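Local coordinates for protein putative peptidase (Bacteroides fragilis, PDB 5DYN) that is a cysteine protease of the clostripain family, the C-terminal part of a longer bacterial protein, and probably activates the B. fragilis toxin by proteolytic cleavage, at residues L15-D24 with Y42-Y50; K154-F163 with D207-R217. All blocks are in the same frame, centred on the assembly; numbering follows the deposited sequence.

Contact 1. Residues L15-D24 with Y42-Y50; sequences LHAALQVAPD and YALRDCGSY
The imidazole of His16 has the amide nitrogen of Gln20 over one face, 3.4 Å above the plane and toward the rim, and the carboxylate of Asp46 at its edge. There His16 NE2 donates to Asp46 OD2 at 2.7 Å with an angle of 160° at the hydrogen, close to the ring plane, and OD2 receives it on its syn lone pair, a His-carboxylate hydrogen bond. Ring and carboxylate are turned 31° apart. The CG of His16 lies anti to the backbone N (chi1 172°), which carries the ring across to the end of helix 38-43, where His16 CD2 comes 3.1 Å from Ala43 O. Gln20, bent at chi2, turns back so that its NE2 donates to His16 O at 3.2 Å; this bond holds the amide against the ring. Beside this polar pair, Cys47 SG lies 3.6 Å from Leu19 CB and obliquely off the imidazole, while a methyl of Leu44, CD2, rests 3.7 Å from His16 CB. Farther along, waters take over: one bridges the carbonyls of Leu19 and Cys47, another joins Asp24 OD1 to Asp46 O. The pairing thus ties the end of helix 12-18 and the loop after it to the loop that follows helix 38-43. Leu15, Leu19 and Leu44 pack on strand 25-31 of the central mixed sheet, and Cys47 bonds through its backbone to Leu25 of that strand, while Leu15 and Leu19 also meet Met95 and Ile99 of the other protein chain.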
# COMPACT_ATOMS: atom_id res chain seq x y z
N LEU B 15 -2.87 -9.46 -8.65
CA LEU B 15 -2.55 -9.50 -7.22
C LEU B 15 -3.74 -10.03 -6.42
O LEU B 15 -3.58 -10.89 -5.56
CB LEU B 15 -2.13 -8.12 -6.71
CG LEU B 15 -1.98 -7.95 -5.19
CD1 LEU B 15 -1.01 -8.97 -4.60
CD2 LEU B 15 -1.53 -6.54 -4.85
N HIS B 16 -4.92 -9.50 -6.72
CA HIS B 16 -6.15 -9.95 -6.08
C HIS B 16 -6.40 -11.43 -6.32
O HIS B 16 -6.77 -12.16 -5.40
CB HIS B 16 -7.35 -9.14 -6.59
CG HIS B 16 -8.67 -9.68 -6.13
ND1 HIS B 16 -9.44 -10.51 -6.91
CD2 HIS B 16 -9.34 -9.52 -4.97
CE1 HIS B 16 -10.54 -10.83 -6.25
NE2 HIS B 16 -10.50 -10.24 -5.07
N ALA B 17 -6.20 -11.87 -7.56
CA ALA B 17 -6.36 -13.28 -7.90
C ALA B 17 -5.43 -14.15 -7.07
O ALA B 17 -5.81 -15.22 -6.60
CB ALA B 17 -6.11 -13.50 -9.39
N ALA B 18 -4.21 -13.66 -6.86
CA ALA B 18 -3.20 -14.39 -6.09
C ALA B 18 -3.56 -14.49 -4.61
O ALA B 18 -3.34 -15.52 -3.98
CB ALA B 18 -1.84 -13.72 -6.26
N LEU B 19 -4.12 -13.42 -4.06
CA LEU B 19 -4.43 -13.37 -2.63
C LEU B 19 -5.66 -14.20 -2.27
O LEU B 19 -6.06 -14.26 -1.10
CB LEU B 19 -4.63 -11.92 -2.18
CG LEU B 19 -3.37 -11.06 -2.14
CD1 LEU B 19 -3.70 -9.62 -1.77
CD2 LEU B 19 -2.36 -11.64 -1.17
N GLN B 20 -6.26 -14.86 -3.26
CA GLN B 20 -7.42 -15.70 -3.01
C GLN B 20 -7.05 -17.00 -2.30
O GLN B 20 -7.87 -17.57 -1.58
CB GLN B 20 -8.14 -16.01 -4.33
CG GLN B 20 -8.80 -14.79 -4.96
CD GLN B 20 -9.67 -14.02 -3.99
OE1 GLN B 20 -10.81 -14.40 -3.72
NE2 GLN B 20 -9.13 -12.93 -3.45
N VAL B 21 -5.82 -17.46 -2.49
CA VAL B 21 -5.35 -18.65 -1.80
C VAL B 21 -4.87 -18.30 -0.40
O VAL B 21 -4.62 -19.18 0.42
CB VAL B 21 -4.20 -19.36 -2.57
CG1 VAL B 21 -4.67 -19.75 -3.96
CG2 VAL B 21 -2.98 -18.46 -2.65
N ALA B 22 -4.76 -17.00 -0.13
CA ALA B 22 -4.39 -16.54 1.19
C ALA B 22 -5.57 -16.65 2.13
O ALA B 22 -6.72 -16.50 1.71
CB ALA B 22 -3.88 -15.10 1.14
N PRO B 23 -5.31 -16.90 3.42
CA PRO B 23 -6.38 -16.81 4.41
C PRO B 23 -6.78 -15.35 4.57
O PRO B 23 -6.04 -14.48 4.11
CB PRO B 23 -5.73 -17.35 5.69
CG PRO B 23 -4.28 -17.09 5.51
CD PRO B 23 -4.01 -17.25 4.04
N ASP B 24 -7.92 -15.07 5.20
CA ASP B 24 -8.31 -13.69 5.40
C ASP B 24 -7.29 -13.00 6.30
O ASP B 24 -6.96 -13.50 7.38
CB ASP B 24 -9.71 -13.58 6.00
CG ASP B 24 -10.15 -12.14 6.16
OD1 ASP B 24 -10.39 -11.47 5.13
OD2 ASP B 24 -10.26 -11.66 7.31
N TYR B 42 -10.39 -0.91 -2.76
CA TYR B 42 -11.62 -1.56 -3.18
C TYR B 42 -11.33 -2.90 -3.84
O TYR B 42 -12.02 -3.88 -3.58
CB TYR B 42 -12.42 -0.68 -4.14
CG TYR B 42 -13.77 -1.27 -4.49
CD1 TYR B 42 -14.88 -1.06 -3.67
CD2 TYR B 42 -13.94 -2.08 -5.61
CE1 TYR B 42 -16.11 -1.61 -3.98
CE2 TYR B 42 -15.16 -2.64 -5.92
CZ TYR B 42 -16.25 -2.40 -5.10
OH TYR B 42 -17.47 -2.96 -5.40
N ALA B 43 -10.31 -2.95 -4.69
CA ALA B 43 -9.97 -4.18 -5.40
C ALA B 43 -9.56 -5.29 -4.44
O ALA B 43 -9.74 -6.47 -4.74
CB ALA B 43 -8.87 -3.92 -6.41
N LEU B 44 -9.02 -4.92 -3.28
CA LEU B 44 -8.52 -5.90 -2.32
C LEU B 44 -9.35 -5.95 -1.04
O LEU B 44 -8.89 -6.46 -0.02
CB LEU B 44 -7.06 -5.61 -1.97
CG LEU B 44 -6.04 -5.61 -3.12
CD1 LEU B 44 -4.63 -5.40 -2.59
CD2 LEU B 44 -6.13 -6.90 -3.92
N ARG B 45 -10.57 -5.42 -1.10
CA ARG B 45 -11.41 -5.31 0.09
C ARG B 45 -11.78 -6.69 0.66
O ARG B 45 -12.06 -6.81 1.85
CB ARG B 45 -12.69 -4.52 -0.23
CG ARG B 45 -13.67 -5.26 -1.12
CD ARG B 45 -14.70 -4.32 -1.73
NE ARG B 45 -15.67 -5.04 -2.54
CZ ARG B 45 -15.44 -5.48 -3.77
NH1 ARG B 45 -14.26 -5.29 -4.34
NH2 ARG B 45 -16.39 -6.12 -4.44
N ASP B 46 -11.75 -7.71 -0.19
CA ASP B 46 -12.14 -9.05 0.21
C ASP B 46 -10.95 -9.90 0.66
O ASP B 46 -11.10 -11.07 0.98
CB ASP B 46 -12.86 -9.76 -0.94
CG ASP B 46 -12.03 -9.81 -2.20
OD1 ASP B 46 -11.33 -8.82 -2.51
OD2 ASP B 46 -12.06 -10.85 -2.90
N CYS B 47 -9.76 -9.29 0.68
CA CYS B 47 -8.54 -10.01 1.02
C CYS B 47 -8.13 -9.81 2.47
O CYS B 47 -7.37 -10.60 3.02
CB CYS B 47 -7.40 -9.58 0.11
SG CYS B 47 -7.63 -10.06 -1.60
N GLY B 48 -8.64 -8.75 3.08
CA GLY B 48 -8.26 -8.44 4.44
C GLY B 48 -9.13 -7.38 5.07
O GLY B 48 -10.13 -6.97 4.49
N SER B 49 -8.73 -6.94 6.26
CA SER B 49 -9.51 -5.96 7.00
C SER B 49 -8.98 -4.55 6.82
O SER B 49 -9.75 -3.61 6.65
CB SER B 49 -9.53 -6.34 8.48
OG SER B 49 -9.91 -7.69 8.65
N TYR B 50 -7.65 -4.39 6.85
CA TYR B 50 -7.06 -3.06 6.78
C TYR B 50 -5.95 -2.94 5.73
O TYR B 50 -5.12 -3.84 5.58
CB TYR B 50 -6.51 -2.66 8.15
CG TYR B 50 -7.58 -2.60 9.21
CD1 TYR B 50 -8.41 -1.49 9.32
CD2 TYR B 50 -7.77 -3.65 10.10
CE1 TYR B 50 -9.40 -1.43 10.28
CE2 TYR B 50 -8.75 -3.60 11.07
CZ TYR B 50 -9.57 -2.49 11.15
OH TYR B 50 -10.55 -2.42 12.11
O HOH W 1 -7.41 -13.31 1.48
O HOH W 2 -9.95 -12.89 2.70
O HOH W 3 -11.80 -9.47 5.44

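Contact 2. Residues K154-F163 with D207-R217; sequences KQYYYDLDRF and DAKGLSTYIPR. With NA (sodium ion), chain J; NA (sodium ion), chain I; NA (sodium ion), chain G.
Ile215 CD1 wedges between two rings, 3.6 Å from Tyr158 CG and 3.6 Å from Phe163 CD1, and Ile215 CG1 sits over one face of the phenylalanine in a CH-pi contact. Beside this cluster the side chains of Leu160 and Thr213 cross at about a right angle, CD1 of the leucine against CB of the threonine. The backbones join in a short antiparallel pair: Tyr158 and Thr213 exchange both hydrogen bonds, and Leu160 N donates to Leu211 O at 3.1 Å, almost straight. Asp159, the N-cap of helix 160-167, takes Arg162 N on OD2, while its other oxygen, OD1, accepts from Lys209 N at 2.9 Å and bonds Tyr148 OH. At one end Arg217, bent at chi2 and chi3, grips Ile215 O side-on with NE and NH2, and Arg217 NH1 donates to Gln155 O at 2.6 Å from well above the carbonyl plane. At the other, Asp161 OD2 gathers three donors: Arg162 NE and NH2, side-on, and Lys209 NZ at 2.8 Å from above the carboxylate plane; Asp161 OD1 is held by Tyr174. Arg162 NH1 makes a weak salt bridge with Asp207 OD2. Three side-chain oxygens each bind a sodium ion: Asp207 OD1, Ser212 OG (with Phe34 O and Pro55 O) and Thr213 OG1. The two cations Arg162 and Lys209 come within 3.7 Å of each other (NH2 to NZ), a closeness that the shared Asp161 carboxylate would offset. So the chemistry combines a hydrophobic wedge, a capped helix start and a salt-bridge network, with charge balance probably keeping the buried Asp161 ionised.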
# COMPACT_ATOMS: atom_id res chain seq x y z
N LYS B 154 2.91 13.08 -14.87
CA LYS B 154 2.00 11.99 -14.55
C LYS B 154 0.82 12.46 -13.69
O LYS B 154 -0.32 12.42 -14.13
CB LYS B 154 2.75 10.86 -13.85
CG LYS B 154 3.76 10.16 -14.74
CD LYS B 154 4.44 9.01 -14.02
CE LYS B 154 5.50 8.36 -14.90
NZ LYS B 154 4.93 7.98 -16.22
N GLN B 155 1.12 12.91 -12.48
CA GLN B 155 0.10 13.45 -11.57
C GLN B 155 -1.09 12.50 -11.43
O GLN B 155 -2.24 12.90 -11.59
CB GLN B 155 -0.37 14.83 -12.04
CG GLN B 155 0.76 15.86 -12.11
CD GLN B 155 0.26 17.27 -12.37
OE1 GLN B 155 -0.12 17.61 -13.49
NE2 GLN B 155 0.25 18.09 -11.33
N TYR B 156 -0.80 11.24 -11.13
CA TYR B 156 -1.81 10.18 -11.10
C TYR B 156 -2.76 10.27 -9.92
O TYR B 156 -3.95 9.99 -10.06
CB TYR B 156 -1.13 8.81 -11.06
CG TYR B 156 -0.36 8.43 -12.31
CD1 TYR B 156 -0.61 9.05 -13.52
CD2 TYR B 156 0.62 7.45 -12.26
CE1 TYR B 156 0.10 8.70 -14.66
CE2 TYR B 156 1.33 7.09 -13.38
CZ TYR B 156 1.07 7.71 -14.58
OH TYR B 156 1.78 7.35 -15.70
N TYR B 157 -2.24 10.64 -8.75
CA TYR B 157 -2.98 10.45 -7.51
C TYR B 157 -3.34 11.76 -6.81
O TYR B 157 -2.46 12.54 -6.45
CB TYR B 157 -2.16 9.57 -6.56
CG TYR B 157 -1.49 8.41 -7.26
CD1 TYR B 157 -2.20 7.27 -7.61
CD2 TYR B 157 -0.14 8.46 -7.58
CE1 TYR B 157 -1.59 6.21 -8.26
CE2 TYR B 157 0.48 7.41 -8.23
CZ TYR B 157 -0.25 6.29 -8.56
OH TYR B 157 0.37 5.24 -9.21
N TYR B 158 -4.64 11.97 -6.63
CA TYR B 158 -5.13 13.12 -5.88
C TYR B 158 -5.91 12.66 -4.66
O TYR B 158 -6.40 11.53 -4.62
CB TYR B 158 -6.03 14.00 -6.76
CG TYR B 158 -5.30 14.74 -7.85
CD1 TYR B 158 -5.03 14.14 -9.07
CD2 TYR B 158 -4.89 16.06 -7.65
CE1 TYR B 158 -4.37 14.83 -10.07
CE2 TYR B 158 -4.23 16.75 -8.65
CZ TYR B 158 -3.97 16.13 -9.85
OH TYR B 158 -3.31 16.82 -10.85
N ASP B 159 -6.03 13.53 -3.67
CA ASP B 159 -6.79 13.20 -2.47
C ASP B 159 -8.28 13.09 -2.80
O ASP B 159 -8.89 14.02 -3.32
CB ASP B 159 -6.56 14.24 -1.38
CG ASP B 159 -7.27 13.89 -0.09
OD1 ASP B 159 -6.76 13.02 0.65
OD2 ASP B 159 -8.34 14.47 0.18
N LEU B 160 -8.87 11.93 -2.50
CA LEU B 160 -10.26 11.66 -2.82
C LEU B 160 -11.22 12.62 -2.13
O LEU B 160 -12.13 13.17 -2.75
CB LEU B 160 -10.62 10.21 -2.46
CG LEU B 160 -12.09 9.82 -2.59
CD1 LEU B 160 -12.53 9.88 -4.04
CD2 LEU B 160 -12.34 8.44 -2.01
N ASP B 161 -11.02 12.82 -0.83
CA ASP B 161 -11.90 13.67 -0.04
C ASP B 161 -11.91 15.11 -0.54
O ASP B 161 -12.97 15.72 -0.67
CB ASP B 161 -11.50 13.63 1.43
CG ASP B 161 -12.25 14.66 2.26
OD1 ASP B 161 -13.39 14.37 2.66
OD2 ASP B 161 -11.69 15.76 2.50
N ARG B 162 -10.73 15.66 -0.82
CA ARG B 162 -10.63 17.03 -1.29
C ARG B 162 -11.21 17.19 -2.69
O ARG B 162 -11.73 18.25 -3.05
CB ARG B 162 -9.18 17.51 -1.26
CG ARG B 162 -8.61 17.67 0.14
CD ARG B 162 -9.29 18.81 0.90
NE ARG B 162 -10.52 18.38 1.56
CZ ARG B 162 -11.36 19.20 2.19
NH1 ARG B 162 -11.11 20.50 2.24
NH2 ARG B 162 -12.45 18.71 2.76
N PHE B 163 -11.14 16.12 -3.49
CA PHE B 163 -11.72 16.13 -4.83
C PHE B 163 -13.25 16.17 -4.78
O PHE B 163 -13.88 16.92 -5.51
CB PHE B 163 -11.24 14.92 -5.62
CG PHE B 163 -11.97 14.72 -6.92
CD1 PHE B 163 -11.85 15.64 -7.95
CD2 PHE B 163 -12.77 13.61 -7.11
CE1 PHE B 163 -12.52 15.46 -9.14
CE2 PHE B 163 -13.45 13.42 -8.31
CZ PHE B 163 -13.32 14.35 -9.32
N ASP B 207 -5.41 19.37 5.00
CA ASP B 207 -6.78 18.87 4.87
C ASP B 207 -6.85 17.58 4.06
O ASP B 207 -7.94 17.06 3.80
CB ASP B 207 -7.68 19.94 4.25
CG ASP B 207 -7.17 20.45 2.92
OD1 ASP B 207 -6.20 19.87 2.38
OD2 ASP B 207 -7.74 21.43 2.40
N ALA B 208 -5.70 17.06 3.64
CA ALA B 208 -5.65 15.76 2.98
C ALA B 208 -6.05 14.68 3.99
O ALA B 208 -5.81 14.82 5.19
CB ALA B 208 -4.27 15.50 2.41
N LYS B 209 -6.65 13.60 3.50
CA LYS B 209 -7.17 12.57 4.39
C LYS B 209 -6.43 11.24 4.25
O LYS B 209 -6.65 10.32 5.03
CB LYS B 209 -8.67 12.37 4.16
CG LYS B 209 -9.50 13.64 4.32
CD LYS B 209 -9.22 14.36 5.63
CE LYS B 209 -10.27 15.42 5.92
NZ LYS B 209 -10.37 16.44 4.83
N GLY B 210 -5.56 11.15 3.24
CA GLY B 210 -4.66 10.01 3.13
C GLY B 210 -5.07 8.87 2.21
O GLY B 210 -4.42 7.82 2.21
N LEU B 211 -6.13 9.06 1.44
CA LEU B 211 -6.55 8.06 0.46
C LEU B 211 -6.64 8.71 -0.91
O LEU B 211 -7.35 9.69 -1.09
CB LEU B 211 -7.90 7.45 0.85
CG LEU B 211 -8.38 6.29 -0.02
CD1 LEU B 211 -7.48 5.07 0.14
CD2 LEU B 211 -9.83 5.93 0.30
N SER B 212 -5.90 8.16 -1.87
CA SER B 212 -5.82 8.78 -3.18
C SER B 212 -6.91 8.31 -4.13
O SER B 212 -7.54 7.27 -3.92
CB SER B 212 -4.45 8.52 -3.82
OG SER B 212 -4.38 7.21 -4.33
N THR B 213 -7.11 9.08 -5.19
CA THR B 213 -8.02 8.71 -6.27
C THR B 213 -7.43 9.14 -7.60
O THR B 213 -6.58 10.02 -7.66
CB THR B 213 -9.40 9.35 -6.10
OG1 THR B 213 -10.27 8.91 -7.15
CG2 THR B 213 -9.29 10.87 -6.15
N TYR B 214 -7.89 8.52 -8.68
CA TYR B 214 -7.52 8.97 -10.01
C TYR B 214 -8.48 10.06 -10.46
O TYR B 214 -9.61 10.14 -9.99
CB TYR B 214 -7.51 7.80 -11.00
CG TYR B 214 -7.17 8.21 -12.42
CD1 TYR B 214 -5.87 8.58 -12.76
CD2 TYR B 214 -8.13 8.23 -13.41
CE1 TYR B 214 -5.55 8.96 -14.04
CE2 TYR B 214 -7.82 8.61 -14.70
CZ TYR B 214 -6.53 8.97 -15.01
OH TYR B 214 -6.22 9.35 -16.30
N ILE B 215 -8.01 10.92 -11.36
CA ILE B 215 -8.86 11.92 -11.98
C ILE B 215 -8.55 11.96 -13.47
O ILE B 215 -7.39 12.11 -13.86
CB ILE B 215 -8.65 13.33 -11.37
CG1 ILE B 215 -8.92 13.31 -9.87
CG2 ILE B 215 -9.57 14.33 -12.05
CD1 ILE B 215 -8.68 14.63 -9.19
N PRO B 216 -9.58 11.79 -14.31
CA PRO B 216 -9.43 11.85 -15.77
C PRO B 216 -8.85 13.17 -16.25
O PRO B 216 -9.03 14.21 -15.61
CB PRO B 216 -10.87 11.67 -16.27
CG PRO B 216 -11.55 10.91 -15.19
CD PRO B 216 -10.95 11.43 -13.91
N ARG B 217 -8.15 13.13 -17.38
CA ARG B 217 -7.47 14.30 -17.92
C ARG B 217 -7.40 14.18 -19.43
O ARG B 217 -7.22 13.08 -19.97
CB ARG B 217 -6.06 14.42 -17.32
CG ARG B 217 -5.18 13.24 -17.68
CD ARG B 217 -4.21 12.90 -16.57
NE ARG B 217 -4.90 12.65 -15.31
CZ ARG B 217 -4.27 12.57 -14.15
NH1 ARG B 217 -2.96 12.72 -14.10
NH2 ARG B 217 -4.96 12.34 -13.03
NA NA J . -1.75 6.60 -4.31
NA NA I . -5.77 19.82 -0.29
NA NA G . -12.32 7.46 -8.15
O HOH W 4 -8.68 11.20 0.61

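How the contacts relate
Contact 1 closes before contact 2 opens, so the two come in series along the chain, both within the clostripain-family part of the protein. Their centres lie 23 Å apart and their nearest atoms about 7 Å apart, without touching. Helix 38-43 links them: its C-terminal end runs into contact 1, while Val38 and Glu39 at its start touch the 207-217 segment of contact 2. Contact 1 covers the outermost strand 25-31 of the five-stranded mixed sheet, whereas contact 2 forms a separate two-stranded sheet of 158-159 and 212-213, nearer the centre of the chain. Contact 1 thus joins two helix ends and their loops at the sheet's margin, and contact 2 joins the start of helix 160-167 to strand 212-213.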